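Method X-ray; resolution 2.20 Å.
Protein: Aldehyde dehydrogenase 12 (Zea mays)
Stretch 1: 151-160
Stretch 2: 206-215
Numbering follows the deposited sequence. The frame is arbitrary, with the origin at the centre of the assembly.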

ATOM      1  N   VAL A 151       7.379 -25.065  -6.217  1.00 33.21           N
ATOM      2  CA  VAL A 151       7.479 -23.609  -6.161  1.00 32.60           C
ATOM      3  C   VAL A 151       6.898 -22.993  -7.425  1.00 30.15           C
ATOM      4  O   VAL A 151       6.119 -22.033  -7.372  1.00 28.50           O
ATOM      5  CB  VAL A 151       8.940 -23.174  -5.949  1.00 32.25           C
ATOM      6  CG1 VAL A 151       9.084 -21.676  -6.190  1.00 30.86           C
ATOM      7  CG2 VAL A 151       9.417 -23.543  -4.554  1.00 26.28           C
ATOM      8  N   SER A 152       7.277 -23.538  -8.585  1.00 22.22           N
ATOM      9  CA  SER A 152       6.745 -23.050  -9.853  1.00 19.03           C
ATOM     10  C   SER A 152       5.227 -23.157  -9.889  1.00 21.08           C
ATOM     11  O   SER A 152       4.537 -22.224 -10.316  1.00 27.22           O
ATOM     12  CB  SER A 152       7.366 -23.830 -11.012  1.00 19.61           C
ATOM     13  OG  SER A 152       8.777 -23.856 -10.906  1.00 26.83           O
ATOM     14  N   GLN A 153       4.687 -24.287  -9.425  1.00 24.57           N
ATOM     15  CA  GLN A 153       3.244 -24.500  -9.464  1.00 21.12           C
ATOM     16  C   GLN A 153       2.523 -23.506  -8.562  1.00 24.33           C
ATOM     17  O   GLN A 153       1.505 -22.919  -8.949  1.00 24.85           O
ATOM     18  CB  GLN A 153       2.926 -25.943  -9.065  1.00 19.64           C
ATOM     19  CG  GLN A 153       1.527 -26.418  -9.417  1.00 29.15           C
ATOM     20  CD  GLN A 153       0.493 -26.005  -8.397  1.00 30.59           C
ATOM     21  OE1 GLN A 153       0.817 -25.726  -7.240  1.00 38.91           O
ATOM     22  NE2 GLN A 153      -0.766 -25.959  -8.821  1.00 27.08           N
ATOM     23  N   LYS A 154       3.054 -23.294  -7.352  1.00 27.66           N
ATOM     24  CA  LYS A 154       2.442 -22.357  -6.413  1.00 28.00           C
ATOM     25  C   LYS A 154       2.504 -20.927  -6.933  1.00 28.22           C
ATOM     26  O   LYS A 154       1.538 -20.168  -6.787  1.00 29.82           O
ATOM     27  CB  LYS A 154       3.126 -22.464  -5.048  1.00 22.75           C
ATOM     28  CG  LYS A 154       2.545 -23.546  -4.147  1.00 42.86           C
ATOM     29  CD  LYS A 154       1.192 -23.116  -3.594  1.00 45.21           C
ATOM     30  CE  LYS A 154       0.489 -24.251  -2.871  1.00 37.46           C
ATOM     31  NZ  LYS A 154       0.030 -25.313  -3.806  1.00 44.96           N
ATOM     32  N   PHE A 155       3.633 -20.542  -7.537  1.00 25.34           N
ATOM     33  CA  PHE A 155       3.767 -19.205  -8.109  1.00 22.20           C
ATOM     34  C   PHE A 155       2.673 -18.939  -9.137  1.00 22.23           C
ATOM     35  O   PHE A 155       2.033 -17.881  -9.119  1.00 27.82           O
ATOM     36  CB  PHE A 155       5.161 -19.051  -8.728  1.00 22.06           C
ATOM     37  CG  PHE A 155       5.301 -17.870  -9.650  1.00 20.60           C
ATOM     38  CD1 PHE A 155       5.711 -16.637  -9.167  1.00 23.90           C
ATOM     39  CD2 PHE A 155       5.050 -18.003 -11.009  1.00 22.77           C
ATOM     40  CE1 PHE A 155       5.852 -15.557 -10.020  1.00 23.79           C
ATOM     41  CE2 PHE A 155       5.183 -16.930 -11.864  1.00 21.52           C
ATOM     42  CZ  PHE A 155       5.588 -15.705 -11.373  1.00 21.56           C
ATOM     43  N   LEU A 156       2.441 -19.896 -10.037  1.00 21.89           N
ATOM     44  CA  LEU A 156       1.381 -19.744 -11.028  1.00 22.17           C
ATOM     45  C   LEU A 156       0.014 -19.644 -10.364  1.00 25.69           C
ATOM     46  O   LEU A 156      -0.866 -18.921 -10.844  1.00 26.83           O
ATOM     47  CB  LEU A 156       1.419 -20.911 -12.015  1.00 18.13           C
ATOM     48  CG  LEU A 156       2.644 -20.990 -12.930  1.00 25.69           C
ATOM     49  CD1 LEU A 156       2.643 -22.288 -13.730  1.00 25.58           C
ATOM     50  CD2 LEU A 156       2.704 -19.777 -13.850  1.00 21.31           C
ATOM     51  N   GLU A 157      -0.184 -20.359  -9.253  1.00 28.45           N
ATOM     52  CA  GLU A 157      -1.449 -20.253  -8.534  1.00 37.42           C
ATOM     53  C   GLU A 157      -1.655 -18.855  -7.966  1.00 30.02           C
ATOM     54  O   GLU A 157      -2.799 -18.423  -7.798  1.00 33.38           O
ATOM     55  CB  GLU A 157      -1.526 -21.296  -7.418  1.00 32.24           C
ATOM     56  CG  GLU A 157      -2.030 -22.653  -7.876  1.00 42.56           C
ATOM     57  CD  GLU A 157      -2.488 -23.526  -6.721  1.00 53.15           C
ATOM     58  OE1 GLU A 157      -2.885 -24.686  -6.969  1.00 50.60           O
ATOM     59  OE2 GLU A 157      -2.456 -23.049  -5.566  1.00 56.92           O
ATOM     60  N   ASN A 158      -0.571 -18.126  -7.687  1.00 25.20           N
ATOM     61  CA  ASN A 158      -0.701 -16.780  -7.141  1.00 29.55           C
ATOM     62  C   ASN A 158      -1.158 -15.761  -8.174  1.00 28.37           C
ATOM     63  O   ASN A 158      -1.525 -14.643  -7.795  1.00 30.97           O
ATOM     64  CB  ASN A 158       0.625 -16.320  -6.533  1.00 28.29           C
ATOM     65  CG  ASN A 158       0.975 -17.071  -5.266  1.00 26.62           C
ATOM     66  OD1 ASN A 158       0.120 -17.706  -4.649  1.00 25.47           O
ATOM     67  ND2 ASN A 158       2.236 -16.994  -4.865  1.00 17.80           N
ATOM     68  N   PHE A 159      -1.160 -16.108  -9.455  1.00 23.00           N
ATOM     69  CA  PHE A 159      -1.471 -15.138 -10.493  1.00 28.93           C
ATOM     70  C   PHE A 159      -2.551 -15.669 -11.416  1.00 24.92           C
ATOM     71  O   PHE A 159      -2.496 -15.510 -12.639  1.00 30.61           O
ATOM     72  CB  PHE A 159      -0.203 -14.738 -11.239  1.00 20.07           C
ATOM     73  CG  PHE A 159       0.804 -14.085 -10.345  1.00 22.10           C
ATOM     74  CD1 PHE A 159       0.630 -12.772  -9.943  1.00 24.96           C
ATOM     75  CD2 PHE A 159       1.888 -14.793  -9.856  1.00 20.95           C
ATOM     76  CE1 PHE A 159       1.526 -12.166  -9.094  1.00 23.31           C
ATOM     77  CE2 PHE A 159       2.795 -14.188  -9.008  1.00 24.79           C
ATOM     78  CZ  PHE A 159       2.611 -12.872  -8.626  1.00 24.45           C
ATOM     79  N   CYS A 160      -3.562 -16.290 -10.818  1.00 29.91           N
ATOM     80  CA  CYS A 160      -4.787 -16.675 -11.495  1.00 33.35           C
ATOM     81  C   CYS A 160      -5.816 -15.552 -11.390  1.00 36.66           C
ATOM     82  O   CYS A 160      -5.654 -14.592 -10.631  1.00 27.78           O
ATOM     83  CB  CYS A 160      -5.351 -17.964 -10.896  1.00 28.37           C
ATOM     84  SG  CYS A 160      -4.227 -19.379 -10.910  1.00 30.81           S
ATOM     85  N   LEU A 206      11.165 -19.687 -15.388  1.00 23.94           N
ATOM     86  CA  LEU A 206       9.708 -19.599 -15.485  1.00 18.67           C
ATOM     87  C   LEU A 206       9.172 -18.385 -14.735  1.00 25.74           C
ATOM     88  O   LEU A 206       8.309 -17.662 -15.248  1.00 23.16           O
ATOM     89  CB  LEU A 206       9.054 -20.875 -14.954  1.00 21.63           C
ATOM     90  CG  LEU A 206       7.529 -20.817 -14.797  1.00 22.98           C
ATOM     91  CD1 LEU A 206       6.854 -20.693 -16.153  1.00 20.86           C
ATOM     92  CD2 LEU A 206       6.994 -22.022 -14.037  1.00 21.86           C
ATOM     93  N   LEU A 207       9.676 -18.144 -13.522  1.00 21.60           N
ATOM     94  CA  LEU A 207       9.136 -17.068 -12.696  1.00 19.75           C
ATOM     95  C   LEU A 207       9.485 -15.697 -13.264  1.00 23.85           C
ATOM     96  O   LEU A 207       8.671 -14.768 -13.195  1.00 18.17           O
ATOM     97  CB  LEU A 207       9.643 -17.203 -11.261  1.00 18.81           C
ATOM     98  CG  LEU A 207       8.776 -18.008 -10.287  1.00 20.59           C
ATOM     99  CD1 LEU A 207       8.494 -19.408 -10.803  1.00 21.23           C
ATOM    100  CD2 LEU A 207       9.419 -18.065  -8.908  1.00 28.31           C
ATOM    101  N   GLN A 208      10.686 -15.546 -13.830  1.00 24.20           N
ATOM    102  CA  GLN A 208      11.034 -14.278 -14.463  1.00 16.87           C
ATOM    103  C   GLN A 208      10.339 -14.128 -15.810  1.00 20.09           C
ATOM    104  O   GLN A 208       9.956 -13.016 -16.196  1.00 17.03           O
ATOM    105  CB  GLN A 208      12.553 -14.155 -14.619  1.00 17.13           C
ATOM    106  CG  GLN A 208      13.338 -14.238 -13.313  1.00 28.62           C
ATOM    107  CD  GLN A 208      13.242 -12.975 -12.470  1.00 31.52           C
ATOM    108  OE1 GLN A 208      12.465 -12.066 -12.769  1.00 26.86           O
ATOM    109  NE2 GLN A 208      14.042 -12.912 -11.409  1.00 25.25           N
ATOM    110  N   LEU A 209      10.169 -15.236 -16.541  1.00 23.15           N
ATOM    111  CA  LEU A 209       9.457 -15.188 -17.817  1.00 20.31           C
ATOM    112  C   LEU A 209       8.026 -14.706 -17.627  1.00 23.56           C
ATOM    113  O   LEU A 209       7.568 -13.796 -18.329  1.00 24.13           O
ATOM    114  CB  LEU A 209       9.468 -16.563 -18.485  1.00 20.32           C
ATOM    115  CG  LEU A 209       8.562 -16.714 -19.707  1.00 28.62           C
ATOM    116  CD1 LEU A 209       9.103 -15.872 -20.852  1.00 27.95           C
ATOM    117  CD2 LEU A 209       8.446 -18.173 -20.111  1.00 21.51           C
ATOM    118  N   MET A 210       7.303 -15.305 -16.673  1.00 22.80           N
ATOM    119  CA  MET A 210       5.920 -14.900 -16.440  1.00 27.59           C
ATOM    120  C   MET A 210       5.847 -13.478 -15.904  1.00 23.16           C
ATOM    121  O   MET A 210       4.964 -12.711 -16.303  1.00 21.01           O
ATOM    122  CB  MET A 210       5.225 -15.872 -15.485  1.00 25.20           C
ATOM    123  CG  MET A 210       5.215 -17.312 -15.982  1.00 30.00           C
ATOM    124  SD  MET A 210       4.535 -17.490 -17.649  1.00 27.88           S
ATOM    125  CE  MET A 210       2.873 -16.857 -17.421  1.00 27.13           C
ATOM    126  N   GLY A 211       6.763 -13.109 -15.004  1.00 23.85           N
ATOM    127  CA  GLY A 211       6.789 -11.743 -14.504  1.00 19.90           C
ATOM    128  C   GLY A 211       6.943 -10.725 -15.614  1.00 24.90           C
ATOM    129  O   GLY A 211       6.222  -9.725 -15.664  1.00 24.61           O
ATOM    130  N   ALA A 212       7.876 -10.979 -16.536  1.00 20.44           N
ATOM    131  CA  ALA A 212       8.057 -10.084 -17.672  1.00 22.39           C
ATOM    132  C   ALA A 212       6.782  -9.987 -18.502  1.00 29.90           C
ATOM    133  O   ALA A 212       6.352  -8.889 -18.874  1.00 26.76           O
ATOM    134  CB  ALA A 212       9.227 -10.558 -18.535  1.00 28.43           C
ATOM    135  N   LEU A 213       6.156 -11.132 -18.792  1.00 21.69           N
ATOM    136  CA  LEU A 213       4.939 -11.122 -19.594  1.00 22.38           C
ATOM    137  C   LEU A 213       3.795 -10.428 -18.866  1.00 27.81           C
ATOM    138  O   LEU A 213       3.020  -9.686 -19.484  1.00 30.43           O
ATOM    139  CB  LEU A 213       4.541 -12.549 -19.968  1.00 18.39           C
ATOM    140  CG  LEU A 213       5.414 -13.236 -21.018  1.00 21.69           C
ATOM    141  CD1 LEU A 213       5.089 -14.725 -21.098  1.00 19.73           C
ATOM    142  CD2 LEU A 213       5.228 -12.570 -22.365  1.00 19.19           C
ATOM    143  N   TYR A 214       3.677 -10.653 -17.553  1.00 16.80           N
ATOM    144  CA  TYR A 214       2.577 -10.071 -16.788  1.00 28.64           C
ATOM    145  C   TYR A 214       2.532  -8.555 -16.934  1.00 20.59           C
ATOM    146  O   TYR A 214       1.459  -7.974 -17.131  1.00 20.46           O
ATOM    147  CB  TYR A 214       2.701 -10.434 -15.307  1.00 16.06           C
ATOM    148  CG  TYR A 214       2.483 -11.888 -14.955  1.00 24.82           C
ATOM    149  CD1 TYR A 214       1.746 -12.726 -15.783  1.00 22.20           C
ATOM    150  CD2 TYR A 214       3.012 -12.419 -13.783  1.00 20.81           C
ATOM    151  CE1 TYR A 214       1.546 -14.055 -15.456  1.00 19.92           C
ATOM    152  CE2 TYR A 214       2.824 -13.744 -13.447  1.00 16.16           C
ATOM    153  CZ  TYR A 214       2.088 -14.560 -14.283  1.00 19.94           C
ATOM    154  OH  TYR A 214       1.898 -15.882 -13.943  1.00 21.25           O
ATOM    155  N   MET A 215       3.687  -7.898 -16.832  1.00 22.58           N
ATOM    156  CA  MET A 215       3.718  -6.441 -16.822  1.00 16.12           C
ATOM    157  C   MET A 215       3.617  -5.833 -18.212  1.00 27.76           C
ATOM    158  O   MET A 215       3.539  -4.605 -18.326  1.00 24.04           O
ATOM    159  CB  MET A 215       4.991  -5.944 -16.135  1.00 19.11           C
ATOM    160  CG  MET A 215       5.157  -6.463 -14.716  1.00 27.49           C
ATOM    161  SD  MET A 215       3.662  -6.280 -13.722  1.00 21.12           S
ATOM    162  CE  MET A 215       3.504  -4.497 -13.654  1.00 26.49           C
TER

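Two helical segments of one chain pack side by side, nearly parallel at 17°, through an apolar contact that no hydrogen bond crosses. The axes come no closer than 10.7 Å, a gap filled by side chains, several of them large. Phe155 has the largest area covered by the other stretch: its CA-to-CB bond points toward the other helix, and its ring touches three residues of that helix. Leu207 lies over one face, with CG 3.5 Å from the ring centroid and 14° off the normal, a CH-pi contact in which a branched aliphatic carbon meets the flat aromatic surface. Met210 CB sits at the ring edge, 3.8 Å from Phe155 CE2, and Tyr214 CE2 approaches Phe155 CZ at 4.0 Å.

Where the backbones draw nearest, the CA atoms of Ser152 and Leu207 are 7.0 Å apart. The small Ser152 suits this narrow place; its CB meets Leu206 CD2 at 3.5 Å, while its OG is hydrogen-bonded elsewhere in the structure. The CA-to-CB bond of Leu156 points sideways, but the end of the side chain comes nearer, with CD2 4.1 Å from Met210 CG. Farther along, Tyr214 spans a wider gap: its ring lies obliquely to that of Phe159, centroids 5.2 Å apart; the residue is buried, and its OH is hydrogen-bonded elsewhere in the structure. The contact buries 442 Å², both sides summed.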